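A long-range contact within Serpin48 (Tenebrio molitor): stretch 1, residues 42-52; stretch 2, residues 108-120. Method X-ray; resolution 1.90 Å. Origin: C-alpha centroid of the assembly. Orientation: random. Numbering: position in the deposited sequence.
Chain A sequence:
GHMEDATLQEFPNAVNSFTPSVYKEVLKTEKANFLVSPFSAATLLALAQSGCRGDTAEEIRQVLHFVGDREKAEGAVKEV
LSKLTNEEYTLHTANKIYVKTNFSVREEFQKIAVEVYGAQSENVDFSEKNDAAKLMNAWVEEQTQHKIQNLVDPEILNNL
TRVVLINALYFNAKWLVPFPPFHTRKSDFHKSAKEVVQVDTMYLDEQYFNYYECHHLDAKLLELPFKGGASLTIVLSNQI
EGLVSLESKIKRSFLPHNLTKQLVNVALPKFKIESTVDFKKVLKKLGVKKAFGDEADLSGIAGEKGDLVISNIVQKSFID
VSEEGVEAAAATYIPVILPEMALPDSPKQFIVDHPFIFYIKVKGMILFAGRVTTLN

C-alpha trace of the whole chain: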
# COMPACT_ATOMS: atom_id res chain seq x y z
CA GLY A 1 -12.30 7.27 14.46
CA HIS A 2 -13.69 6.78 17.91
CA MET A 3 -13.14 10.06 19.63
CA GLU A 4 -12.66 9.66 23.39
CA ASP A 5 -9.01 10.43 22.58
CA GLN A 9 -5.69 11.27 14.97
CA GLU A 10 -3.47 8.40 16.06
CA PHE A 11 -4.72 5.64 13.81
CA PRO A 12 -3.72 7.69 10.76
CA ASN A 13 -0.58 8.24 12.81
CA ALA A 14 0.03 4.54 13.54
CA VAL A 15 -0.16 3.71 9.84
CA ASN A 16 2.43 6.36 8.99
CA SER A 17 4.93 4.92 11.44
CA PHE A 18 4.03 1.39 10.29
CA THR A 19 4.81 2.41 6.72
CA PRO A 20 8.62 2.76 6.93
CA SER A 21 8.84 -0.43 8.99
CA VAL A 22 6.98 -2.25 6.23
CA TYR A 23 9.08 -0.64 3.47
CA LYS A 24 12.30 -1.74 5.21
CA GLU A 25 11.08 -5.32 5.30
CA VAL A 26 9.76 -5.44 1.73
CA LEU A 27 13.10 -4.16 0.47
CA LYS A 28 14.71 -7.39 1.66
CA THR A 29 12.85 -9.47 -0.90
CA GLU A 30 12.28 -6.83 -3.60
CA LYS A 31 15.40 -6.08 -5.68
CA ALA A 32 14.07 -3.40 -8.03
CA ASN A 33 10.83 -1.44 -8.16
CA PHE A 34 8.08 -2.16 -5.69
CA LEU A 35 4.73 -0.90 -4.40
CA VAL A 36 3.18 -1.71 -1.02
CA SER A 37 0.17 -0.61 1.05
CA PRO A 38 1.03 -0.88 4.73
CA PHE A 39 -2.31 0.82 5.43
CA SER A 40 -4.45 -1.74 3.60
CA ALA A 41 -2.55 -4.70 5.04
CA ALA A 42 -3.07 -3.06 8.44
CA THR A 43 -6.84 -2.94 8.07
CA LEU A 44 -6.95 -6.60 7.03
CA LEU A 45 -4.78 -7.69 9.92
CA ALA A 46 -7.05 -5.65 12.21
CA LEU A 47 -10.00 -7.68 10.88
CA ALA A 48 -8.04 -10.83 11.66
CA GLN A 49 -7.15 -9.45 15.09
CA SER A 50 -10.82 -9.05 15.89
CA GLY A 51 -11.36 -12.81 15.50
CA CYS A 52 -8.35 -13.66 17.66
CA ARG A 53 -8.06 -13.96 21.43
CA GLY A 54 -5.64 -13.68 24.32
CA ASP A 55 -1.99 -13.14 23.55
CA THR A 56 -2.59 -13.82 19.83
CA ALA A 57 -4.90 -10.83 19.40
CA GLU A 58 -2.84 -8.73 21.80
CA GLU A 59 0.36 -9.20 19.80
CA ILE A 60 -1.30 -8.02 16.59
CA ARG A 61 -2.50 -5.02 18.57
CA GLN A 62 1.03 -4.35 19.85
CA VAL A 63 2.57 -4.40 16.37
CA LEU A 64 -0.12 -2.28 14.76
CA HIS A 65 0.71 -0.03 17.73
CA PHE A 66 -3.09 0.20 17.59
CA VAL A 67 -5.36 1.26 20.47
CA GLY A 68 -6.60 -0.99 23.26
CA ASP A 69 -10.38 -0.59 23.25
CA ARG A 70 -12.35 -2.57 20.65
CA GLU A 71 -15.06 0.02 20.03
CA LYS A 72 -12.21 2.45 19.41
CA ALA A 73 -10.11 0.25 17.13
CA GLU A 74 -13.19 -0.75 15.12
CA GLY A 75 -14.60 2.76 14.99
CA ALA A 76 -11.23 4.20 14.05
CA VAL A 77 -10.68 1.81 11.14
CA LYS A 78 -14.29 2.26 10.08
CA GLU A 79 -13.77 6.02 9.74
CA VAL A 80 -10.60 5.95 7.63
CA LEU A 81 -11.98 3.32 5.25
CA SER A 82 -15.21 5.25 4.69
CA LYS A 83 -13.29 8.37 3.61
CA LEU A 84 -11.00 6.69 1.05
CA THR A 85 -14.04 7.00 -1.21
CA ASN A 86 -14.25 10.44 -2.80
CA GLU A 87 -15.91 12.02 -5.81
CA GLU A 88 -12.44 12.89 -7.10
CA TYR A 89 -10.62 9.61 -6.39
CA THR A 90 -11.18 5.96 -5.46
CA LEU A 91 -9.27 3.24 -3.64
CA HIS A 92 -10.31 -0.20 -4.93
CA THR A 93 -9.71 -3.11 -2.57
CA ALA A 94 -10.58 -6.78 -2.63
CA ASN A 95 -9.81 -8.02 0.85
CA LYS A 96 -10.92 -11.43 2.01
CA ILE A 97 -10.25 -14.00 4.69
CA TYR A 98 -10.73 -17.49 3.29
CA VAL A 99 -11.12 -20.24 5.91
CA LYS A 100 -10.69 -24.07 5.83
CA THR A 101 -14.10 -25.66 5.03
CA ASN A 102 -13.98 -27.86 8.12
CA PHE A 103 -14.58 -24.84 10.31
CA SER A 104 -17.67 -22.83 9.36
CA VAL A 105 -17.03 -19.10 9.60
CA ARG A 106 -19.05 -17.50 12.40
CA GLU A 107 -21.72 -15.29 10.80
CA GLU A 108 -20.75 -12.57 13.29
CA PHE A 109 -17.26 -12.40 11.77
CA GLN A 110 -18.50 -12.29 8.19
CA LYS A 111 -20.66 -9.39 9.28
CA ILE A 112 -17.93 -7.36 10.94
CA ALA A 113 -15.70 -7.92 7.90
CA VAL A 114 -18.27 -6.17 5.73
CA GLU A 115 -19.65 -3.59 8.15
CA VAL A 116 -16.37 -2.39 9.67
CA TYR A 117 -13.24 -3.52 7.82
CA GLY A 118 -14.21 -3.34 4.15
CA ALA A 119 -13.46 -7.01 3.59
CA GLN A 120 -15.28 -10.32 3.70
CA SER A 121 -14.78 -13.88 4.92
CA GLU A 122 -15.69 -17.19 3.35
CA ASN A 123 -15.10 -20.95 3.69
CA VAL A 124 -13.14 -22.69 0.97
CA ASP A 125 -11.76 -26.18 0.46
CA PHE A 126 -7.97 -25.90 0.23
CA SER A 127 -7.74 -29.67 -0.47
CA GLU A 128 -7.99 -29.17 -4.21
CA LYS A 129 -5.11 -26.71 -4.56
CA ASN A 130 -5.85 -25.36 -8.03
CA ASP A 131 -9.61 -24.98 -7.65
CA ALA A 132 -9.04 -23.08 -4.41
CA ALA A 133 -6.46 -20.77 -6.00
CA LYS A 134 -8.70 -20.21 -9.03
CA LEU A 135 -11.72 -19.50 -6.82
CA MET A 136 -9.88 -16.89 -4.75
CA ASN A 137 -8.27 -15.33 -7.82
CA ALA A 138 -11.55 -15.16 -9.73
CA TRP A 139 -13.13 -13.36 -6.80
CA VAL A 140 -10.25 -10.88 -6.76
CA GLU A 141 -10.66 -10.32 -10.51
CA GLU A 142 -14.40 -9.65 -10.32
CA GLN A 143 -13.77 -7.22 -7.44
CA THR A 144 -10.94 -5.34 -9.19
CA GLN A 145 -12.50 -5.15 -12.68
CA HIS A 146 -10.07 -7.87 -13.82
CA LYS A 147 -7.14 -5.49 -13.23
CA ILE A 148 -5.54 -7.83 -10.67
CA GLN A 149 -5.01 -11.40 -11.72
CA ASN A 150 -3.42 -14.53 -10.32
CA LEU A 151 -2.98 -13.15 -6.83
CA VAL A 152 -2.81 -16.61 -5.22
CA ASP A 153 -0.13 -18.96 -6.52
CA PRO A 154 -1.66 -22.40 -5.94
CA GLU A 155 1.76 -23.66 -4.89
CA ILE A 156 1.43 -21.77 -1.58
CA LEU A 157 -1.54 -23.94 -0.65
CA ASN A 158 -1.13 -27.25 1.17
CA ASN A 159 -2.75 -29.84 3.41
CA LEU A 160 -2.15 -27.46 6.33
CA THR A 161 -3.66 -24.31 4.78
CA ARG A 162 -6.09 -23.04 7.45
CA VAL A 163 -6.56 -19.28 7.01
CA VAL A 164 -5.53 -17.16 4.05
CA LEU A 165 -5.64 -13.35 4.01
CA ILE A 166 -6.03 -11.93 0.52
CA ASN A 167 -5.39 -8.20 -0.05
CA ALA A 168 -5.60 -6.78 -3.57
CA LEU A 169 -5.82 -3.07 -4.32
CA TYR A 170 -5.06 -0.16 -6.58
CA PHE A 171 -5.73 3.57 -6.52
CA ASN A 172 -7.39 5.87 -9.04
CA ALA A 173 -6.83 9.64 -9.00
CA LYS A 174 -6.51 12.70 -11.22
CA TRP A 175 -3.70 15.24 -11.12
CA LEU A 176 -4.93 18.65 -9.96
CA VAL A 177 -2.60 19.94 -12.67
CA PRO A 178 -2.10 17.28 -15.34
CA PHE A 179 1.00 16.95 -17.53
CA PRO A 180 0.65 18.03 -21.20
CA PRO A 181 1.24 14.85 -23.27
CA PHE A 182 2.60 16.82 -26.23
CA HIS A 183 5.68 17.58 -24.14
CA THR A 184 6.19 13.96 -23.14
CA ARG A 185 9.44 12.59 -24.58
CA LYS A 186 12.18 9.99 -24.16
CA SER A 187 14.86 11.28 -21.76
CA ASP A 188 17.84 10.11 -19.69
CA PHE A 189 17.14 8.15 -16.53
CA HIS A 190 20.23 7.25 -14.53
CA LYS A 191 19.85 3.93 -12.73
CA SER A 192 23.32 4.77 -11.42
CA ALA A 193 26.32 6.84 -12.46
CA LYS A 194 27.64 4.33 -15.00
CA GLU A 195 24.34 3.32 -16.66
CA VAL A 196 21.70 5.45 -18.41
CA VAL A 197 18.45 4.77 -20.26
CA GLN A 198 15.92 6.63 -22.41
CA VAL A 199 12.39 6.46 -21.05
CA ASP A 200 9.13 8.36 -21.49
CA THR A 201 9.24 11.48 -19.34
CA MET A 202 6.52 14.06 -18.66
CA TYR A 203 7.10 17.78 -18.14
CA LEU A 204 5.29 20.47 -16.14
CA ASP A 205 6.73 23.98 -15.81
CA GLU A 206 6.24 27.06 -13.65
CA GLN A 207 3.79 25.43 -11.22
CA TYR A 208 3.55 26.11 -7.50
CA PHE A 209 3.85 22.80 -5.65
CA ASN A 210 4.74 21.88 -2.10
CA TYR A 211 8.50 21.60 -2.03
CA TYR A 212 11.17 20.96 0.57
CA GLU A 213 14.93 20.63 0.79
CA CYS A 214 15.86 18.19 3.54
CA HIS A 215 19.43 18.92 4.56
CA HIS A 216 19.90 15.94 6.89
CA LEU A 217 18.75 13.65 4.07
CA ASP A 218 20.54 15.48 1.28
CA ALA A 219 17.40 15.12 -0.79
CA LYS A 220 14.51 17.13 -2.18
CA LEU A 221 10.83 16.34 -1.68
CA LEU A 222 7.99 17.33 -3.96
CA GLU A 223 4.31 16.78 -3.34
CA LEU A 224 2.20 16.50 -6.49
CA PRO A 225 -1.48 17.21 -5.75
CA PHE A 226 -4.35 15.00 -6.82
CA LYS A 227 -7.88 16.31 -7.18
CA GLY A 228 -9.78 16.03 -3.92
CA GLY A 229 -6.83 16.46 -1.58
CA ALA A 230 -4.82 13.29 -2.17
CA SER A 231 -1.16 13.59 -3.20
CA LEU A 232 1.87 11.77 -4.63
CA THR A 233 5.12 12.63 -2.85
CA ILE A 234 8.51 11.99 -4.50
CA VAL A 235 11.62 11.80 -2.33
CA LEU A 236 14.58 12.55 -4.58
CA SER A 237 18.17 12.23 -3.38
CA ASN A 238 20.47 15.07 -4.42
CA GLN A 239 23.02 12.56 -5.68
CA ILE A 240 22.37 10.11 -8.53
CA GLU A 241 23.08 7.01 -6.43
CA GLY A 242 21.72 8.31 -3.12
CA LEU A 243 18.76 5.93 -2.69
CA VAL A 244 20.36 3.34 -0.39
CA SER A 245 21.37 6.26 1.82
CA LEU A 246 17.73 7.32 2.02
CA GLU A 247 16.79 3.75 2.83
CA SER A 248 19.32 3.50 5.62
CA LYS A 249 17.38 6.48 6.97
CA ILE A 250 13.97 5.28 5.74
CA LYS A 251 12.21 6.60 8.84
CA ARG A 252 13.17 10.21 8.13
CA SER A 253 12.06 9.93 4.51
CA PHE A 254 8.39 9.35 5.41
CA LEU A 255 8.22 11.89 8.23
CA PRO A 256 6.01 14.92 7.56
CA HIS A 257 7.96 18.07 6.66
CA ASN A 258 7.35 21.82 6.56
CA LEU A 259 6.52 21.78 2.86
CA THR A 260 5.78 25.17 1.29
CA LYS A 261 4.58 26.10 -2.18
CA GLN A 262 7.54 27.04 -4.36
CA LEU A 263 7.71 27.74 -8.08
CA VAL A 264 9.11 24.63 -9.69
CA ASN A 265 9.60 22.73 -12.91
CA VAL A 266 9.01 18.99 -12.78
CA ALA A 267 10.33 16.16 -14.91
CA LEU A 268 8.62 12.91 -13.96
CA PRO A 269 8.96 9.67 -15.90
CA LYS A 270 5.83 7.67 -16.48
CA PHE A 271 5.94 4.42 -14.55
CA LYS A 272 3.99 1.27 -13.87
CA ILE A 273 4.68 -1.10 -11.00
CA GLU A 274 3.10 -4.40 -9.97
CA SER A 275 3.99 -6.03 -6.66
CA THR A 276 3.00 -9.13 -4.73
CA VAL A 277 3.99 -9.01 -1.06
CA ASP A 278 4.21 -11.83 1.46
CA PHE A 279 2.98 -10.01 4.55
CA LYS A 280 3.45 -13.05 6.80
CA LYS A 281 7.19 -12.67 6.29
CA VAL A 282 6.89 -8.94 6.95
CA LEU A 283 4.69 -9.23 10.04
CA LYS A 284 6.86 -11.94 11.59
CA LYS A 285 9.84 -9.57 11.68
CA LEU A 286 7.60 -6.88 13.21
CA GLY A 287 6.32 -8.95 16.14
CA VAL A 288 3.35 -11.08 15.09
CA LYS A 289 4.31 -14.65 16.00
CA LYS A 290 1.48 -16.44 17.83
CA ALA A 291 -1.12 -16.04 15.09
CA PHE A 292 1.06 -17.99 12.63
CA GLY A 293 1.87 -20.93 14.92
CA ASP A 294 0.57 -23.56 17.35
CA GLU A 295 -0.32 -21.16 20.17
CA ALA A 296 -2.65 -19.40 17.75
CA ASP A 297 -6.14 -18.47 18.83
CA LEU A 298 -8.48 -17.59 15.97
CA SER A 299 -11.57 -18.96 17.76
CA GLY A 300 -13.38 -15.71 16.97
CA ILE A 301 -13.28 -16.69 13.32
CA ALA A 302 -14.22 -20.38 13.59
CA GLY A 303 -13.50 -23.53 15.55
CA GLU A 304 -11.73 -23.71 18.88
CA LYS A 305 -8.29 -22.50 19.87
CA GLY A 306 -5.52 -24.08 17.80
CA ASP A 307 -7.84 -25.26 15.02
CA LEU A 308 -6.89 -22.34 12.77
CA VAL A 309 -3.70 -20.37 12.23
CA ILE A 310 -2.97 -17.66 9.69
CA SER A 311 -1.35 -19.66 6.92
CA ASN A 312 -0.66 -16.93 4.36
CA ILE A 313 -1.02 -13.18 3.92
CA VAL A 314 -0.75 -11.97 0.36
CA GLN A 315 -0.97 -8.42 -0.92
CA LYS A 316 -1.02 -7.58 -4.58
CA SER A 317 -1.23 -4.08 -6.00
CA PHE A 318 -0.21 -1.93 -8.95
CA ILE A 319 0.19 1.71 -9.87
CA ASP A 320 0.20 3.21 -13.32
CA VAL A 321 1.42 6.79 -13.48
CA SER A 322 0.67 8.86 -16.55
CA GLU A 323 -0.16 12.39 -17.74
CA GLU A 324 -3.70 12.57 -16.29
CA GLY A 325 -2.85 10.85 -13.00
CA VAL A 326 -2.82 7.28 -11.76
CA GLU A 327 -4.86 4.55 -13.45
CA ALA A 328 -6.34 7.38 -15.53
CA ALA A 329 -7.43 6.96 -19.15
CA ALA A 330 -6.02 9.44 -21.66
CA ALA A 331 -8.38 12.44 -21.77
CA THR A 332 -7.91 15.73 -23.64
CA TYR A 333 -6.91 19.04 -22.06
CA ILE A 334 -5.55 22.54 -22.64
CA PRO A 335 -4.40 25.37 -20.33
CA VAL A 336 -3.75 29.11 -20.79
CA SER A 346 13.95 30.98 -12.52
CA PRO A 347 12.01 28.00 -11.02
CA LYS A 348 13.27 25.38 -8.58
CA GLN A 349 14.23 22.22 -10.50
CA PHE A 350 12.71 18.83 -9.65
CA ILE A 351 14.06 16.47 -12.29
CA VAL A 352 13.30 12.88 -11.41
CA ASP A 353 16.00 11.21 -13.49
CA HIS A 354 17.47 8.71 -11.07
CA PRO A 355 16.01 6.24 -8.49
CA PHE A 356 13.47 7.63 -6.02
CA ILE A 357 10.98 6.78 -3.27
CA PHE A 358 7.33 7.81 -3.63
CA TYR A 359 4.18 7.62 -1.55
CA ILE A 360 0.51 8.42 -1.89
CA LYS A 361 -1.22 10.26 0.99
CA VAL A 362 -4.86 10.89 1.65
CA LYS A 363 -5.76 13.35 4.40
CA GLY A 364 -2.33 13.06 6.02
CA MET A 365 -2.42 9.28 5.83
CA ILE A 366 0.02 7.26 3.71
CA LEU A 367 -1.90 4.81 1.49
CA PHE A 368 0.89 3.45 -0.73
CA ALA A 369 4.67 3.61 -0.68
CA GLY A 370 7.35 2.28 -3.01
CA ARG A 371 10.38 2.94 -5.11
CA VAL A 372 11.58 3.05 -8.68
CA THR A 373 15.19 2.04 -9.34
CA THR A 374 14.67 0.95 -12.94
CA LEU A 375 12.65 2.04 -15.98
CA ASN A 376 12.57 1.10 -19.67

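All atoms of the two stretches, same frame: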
# COMPACT_ATOMS: atom_id res chain seq x y z
N ALA A 42 -2.76 -3.35 7.04
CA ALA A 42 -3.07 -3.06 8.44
C ALA A 42 -4.55 -3.23 8.74
O ALA A 42 -4.92 -3.79 9.76
CB ALA A 42 -2.59 -1.66 8.83
N THR A 43 -5.41 -2.75 7.85
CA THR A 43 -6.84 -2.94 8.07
C THR A 43 -7.29 -4.41 7.99
O THR A 43 -8.24 -4.84 8.65
CB THR A 43 -7.65 -2.14 7.06
OG1 THR A 43 -7.36 -2.62 5.74
CG2 THR A 43 -7.31 -0.65 7.17
N LEU A 44 -6.61 -5.19 7.16
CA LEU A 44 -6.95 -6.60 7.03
C LEU A 44 -6.51 -7.34 8.28
O LEU A 44 -7.26 -8.13 8.87
CB LEU A 44 -6.31 -7.18 5.77
CG LEU A 44 -6.74 -8.61 5.44
CD1 LEU A 44 -8.24 -8.71 5.57
CD2 LEU A 44 -6.29 -8.99 4.00
N LEU A 45 -5.30 -7.06 8.72
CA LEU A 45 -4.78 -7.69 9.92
C LEU A 45 -5.62 -7.30 11.15
O LEU A 45 -5.77 -8.08 12.09
CB LEU A 45 -3.33 -7.29 10.13
CG LEU A 45 -2.63 -8.03 11.27
CD1 LEU A 45 -2.40 -9.49 10.90
CD2 LEU A 45 -1.32 -7.35 11.62
N ALA A 46 -6.15 -6.07 11.15
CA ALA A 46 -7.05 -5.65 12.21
C ALA A 46 -8.35 -6.48 12.19
O ALA A 46 -8.89 -6.83 13.24
CB ALA A 46 -7.35 -4.15 12.10
N LEU A 47 -8.85 -6.80 11.00
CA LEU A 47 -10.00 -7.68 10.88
C LEU A 47 -9.66 -9.02 11.51
O LEU A 47 -10.39 -9.52 12.37
CB LEU A 47 -10.36 -7.90 9.41
CG LEU A 47 -11.81 -8.29 9.09
CD1 LEU A 47 -11.88 -9.08 7.80
CD2 LEU A 47 -12.47 -9.05 10.21
N ALA A 48 -8.53 -9.59 11.08
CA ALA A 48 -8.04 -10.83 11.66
C ALA A 48 -7.98 -10.74 13.19
O ALA A 48 -8.49 -11.63 13.91
CB ALA A 48 -6.67 -11.14 11.13
N GLN A 49 -7.34 -9.69 13.67
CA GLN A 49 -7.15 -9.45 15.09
C GLN A 49 -8.47 -9.53 15.84
O GLN A 49 -8.54 -10.04 16.96
CB GLN A 49 -6.50 -8.07 15.29
CG GLN A 49 -6.10 -7.74 16.73
CD GLN A 49 -5.86 -6.25 16.95
OE1 GLN A 49 -5.43 -5.53 16.03
NE2 GLN A 49 -6.15 -5.77 18.16
N SER A 50 -9.54 -9.07 15.21
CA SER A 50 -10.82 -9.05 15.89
C SER A 50 -11.38 -10.45 16.15
O SER A 50 -12.22 -10.63 17.04
CB SER A 50 -11.84 -8.19 15.15
OG SER A 50 -12.44 -8.91 14.11
N GLY A 51 -10.92 -11.43 15.37
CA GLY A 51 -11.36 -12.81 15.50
C GLY A 51 -10.40 -13.64 16.31
O GLY A 51 -10.59 -14.85 16.46
N CYS A 52 -9.36 -13.00 16.83
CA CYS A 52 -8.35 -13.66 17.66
C CYS A 52 -8.63 -13.41 19.13
O CYS A 52 -9.49 -12.61 19.48
CB CYS A 52 -6.95 -13.13 17.33
SG CYS A 52 -6.28 -13.62 15.72
N GLU A 108 -21.11 -13.82 12.63
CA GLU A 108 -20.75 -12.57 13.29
C GLU A 108 -19.45 -11.98 12.75
O GLU A 108 -19.25 -10.76 12.78
CB GLU A 108 -20.60 -12.82 14.79
CG GLU A 108 -20.24 -11.58 15.60
CD GLU A 108 -19.86 -11.89 17.04
OE1 GLU A 108 -19.91 -13.08 17.45
OE2 GLU A 108 -19.50 -10.94 17.78
N PHE A 109 -18.55 -12.84 12.29
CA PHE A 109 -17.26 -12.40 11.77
C PHE A 109 -17.43 -11.95 10.33
O PHE A 109 -16.82 -10.96 9.91
CB PHE A 109 -16.22 -13.52 11.86
CG PHE A 109 -14.80 -13.08 11.56
CD1 PHE A 109 -14.10 -12.29 12.47
CD2 PHE A 109 -14.17 -13.46 10.40
CE1 PHE A 109 -12.79 -11.88 12.19
CE2 PHE A 109 -12.86 -13.06 10.12
CZ PHE A 109 -12.18 -12.27 11.03
N GLN A 110 -18.25 -12.67 9.58
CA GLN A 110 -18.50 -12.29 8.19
C GLN A 110 -19.18 -10.94 8.13
O GLN A 110 -19.11 -10.23 7.14
CB GLN A 110 -19.40 -13.31 7.50
CG GLN A 110 -18.85 -14.71 7.46
CD GLN A 110 -19.77 -15.64 6.71
OE1 GLN A 110 -19.46 -16.10 5.61
NE2 GLN A 110 -20.94 -15.90 7.29
N LYS A 111 -19.87 -10.60 9.22
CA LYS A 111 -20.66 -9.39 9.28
C LYS A 111 -19.75 -8.21 9.60
O LYS A 111 -19.89 -7.13 9.02
CB LYS A 111 -21.76 -9.56 10.33
CG LYS A 111 -22.46 -8.28 10.74
CD LYS A 111 -23.63 -8.58 11.67
CE LYS A 111 -24.40 -7.31 12.04
NZ LYS A 111 -25.66 -7.62 12.78
N ILE A 112 -18.83 -8.42 10.53
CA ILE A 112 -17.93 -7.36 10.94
C ILE A 112 -16.92 -7.05 9.83
O ILE A 112 -16.51 -5.91 9.65
CB ILE A 112 -17.23 -7.69 12.27
CG1 ILE A 112 -16.60 -6.43 12.87
CG2 ILE A 112 -16.20 -8.78 12.08
CD1 ILE A 112 -16.05 -6.65 14.27
N ALA A 113 -16.55 -8.08 9.07
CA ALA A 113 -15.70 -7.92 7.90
C ALA A 113 -16.28 -6.88 6.95
O ALA A 113 -15.60 -5.94 6.53
CB ALA A 113 -15.52 -9.25 7.19
N VAL A 114 -17.55 -7.07 6.62
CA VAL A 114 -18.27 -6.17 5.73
C VAL A 114 -18.54 -4.81 6.37
O VAL A 114 -18.16 -3.78 5.83
CB VAL A 114 -19.63 -6.78 5.31
CG1 VAL A 114 -20.43 -5.77 4.49
CG2 VAL A 114 -19.42 -8.07 4.54
N GLU A 115 -19.20 -4.83 7.52
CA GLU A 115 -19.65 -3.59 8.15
C GLU A 115 -18.52 -2.66 8.58
O GLU A 115 -18.63 -1.44 8.43
CB GLU A 115 -20.61 -3.90 9.31
CG GLU A 115 -21.98 -4.39 8.82
CD GLU A 115 -22.82 -5.07 9.89
OE1 GLU A 115 -22.55 -4.87 11.10
OE2 GLU A 115 -23.77 -5.80 9.52
N VAL A 116 -17.43 -3.22 9.09
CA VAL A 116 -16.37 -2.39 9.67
C VAL A 116 -15.09 -2.31 8.83
O VAL A 116 -14.55 -1.22 8.65
CB VAL A 116 -15.98 -2.88 11.08
CG1 VAL A 116 -14.76 -2.13 11.58
CG2 VAL A 116 -17.16 -2.71 12.04
N TYR A 117 -14.61 -3.45 8.34
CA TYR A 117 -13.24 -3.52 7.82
C TYR A 117 -13.13 -3.58 6.30
O TYR A 117 -12.04 -3.84 5.77
CB TYR A 117 -12.51 -4.72 8.41
CG TYR A 117 -12.26 -4.66 9.89
CD1 TYR A 117 -11.04 -4.24 10.39
CD2 TYR A 117 -13.23 -5.06 10.79
CE1 TYR A 117 -10.80 -4.21 11.75
CE2 TYR A 117 -13.01 -5.02 12.14
CZ TYR A 117 -11.80 -4.60 12.62
OH TYR A 117 -11.59 -4.57 13.99
N GLY A 118 -14.22 -3.34 5.60
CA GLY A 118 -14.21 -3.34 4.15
C GLY A 118 -13.58 -4.59 3.55
O GLY A 118 -12.81 -4.52 2.59
N ALA A 119 -13.93 -5.74 4.11
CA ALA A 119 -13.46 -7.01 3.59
C ALA A 119 -14.59 -8.02 3.72
O ALA A 119 -15.70 -7.66 4.14
CB ALA A 119 -12.24 -7.48 4.36
N GLN A 120 -14.33 -9.27 3.37
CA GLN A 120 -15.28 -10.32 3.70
C GLN A 120 -14.58 -11.61 4.09
O GLN A 120 -13.36 -11.70 4.03
CB GLN A 120 -16.29 -10.53 2.59
CG GLN A 120 -15.75 -11.12 1.34
CD GLN A 120 -16.74 -10.97 0.21
OE1 GLN A 120 -16.86 -11.86 -0.64
NE2 GLN A 120 -17.45 -9.85 0.19
O HOH W 1 -9.54 -4.85 4.91

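Two stretches joined by no direct hydrogen bond can still be held by close packing, and this pair from Serpin48 is a compact example. Helix 42-50 and helix 108-115 run in nearly opposite directions, at 153°, with their axes 10.4 Å apart at closest approach. Together the two stretches bury 454 Å², and three residues, Leu47, Tyr117 and Phe109, account for most of it.

Leu47 is the knob of the arrangement. Its CA-to-CB bond points sideways, yet the branched end of the side chain reaches into a pocket lined by the second stretch. CD1 of Leu47 lies 3.7 Å from CB of Ala113 and 3.8 Å from CB of Ala119, while CD2 of Leu47 lies 3.3 Å from CZ of Phe109 and 4.2 Å from CG2 of Ile112. The two methyls sit together in a pocket formed by Phe109, Ile112, Ala113 and Ala119. Alanine suits its two positions because a lone methyl lines the pocket while leaving room for the leucine.

Tyr117 supplies a flat surface for the backbone of the first helix. Its CA-to-CB bond points toward that helix, and with chi1 in the m well the ring lies against it. CA of Leu47 sits 3.7 Å from the centroid of the Tyr117 ring, only 14° off the ring normal, a CH-pi contact over the face. The fit extends to Ala46, whose CB is 3.5 Å from CE1 of Tyr117; a short side chain here allows the ring to come close to the helix. Near the other end of the tyrosine, OH of Tyr117 lies 3.8 Å from CB of Ser50.

Phe109 fills the space at the C-terminal end of the first helix. Its CA-to-CB bond points sideways, but chi1 in the t well carries the ring inward, where CE1 of Phe109 comes within 3.7 Å of N of Gly51. The absence of a side chain at Gly51 is essential to this fit: an ideally placed CB would stand 2.8 Å from CE1 of Phe109, a clash. Ser50 adds a polar group that is satisfied within its own helix, since OG of Ser50 donates a 2.8 Å hydrogen bond to O of Leu47; the same OG of Ser50 can then lie 3.6 Å from CE1 of Phe109.

One water bridges the stretches: its O donates to OG1 of Thr43 at 3.2 Å and to O of Tyr117 at 2.8 Å. The general lesson is that aromatic surfaces and small residues can together build a close, largely apolar joint.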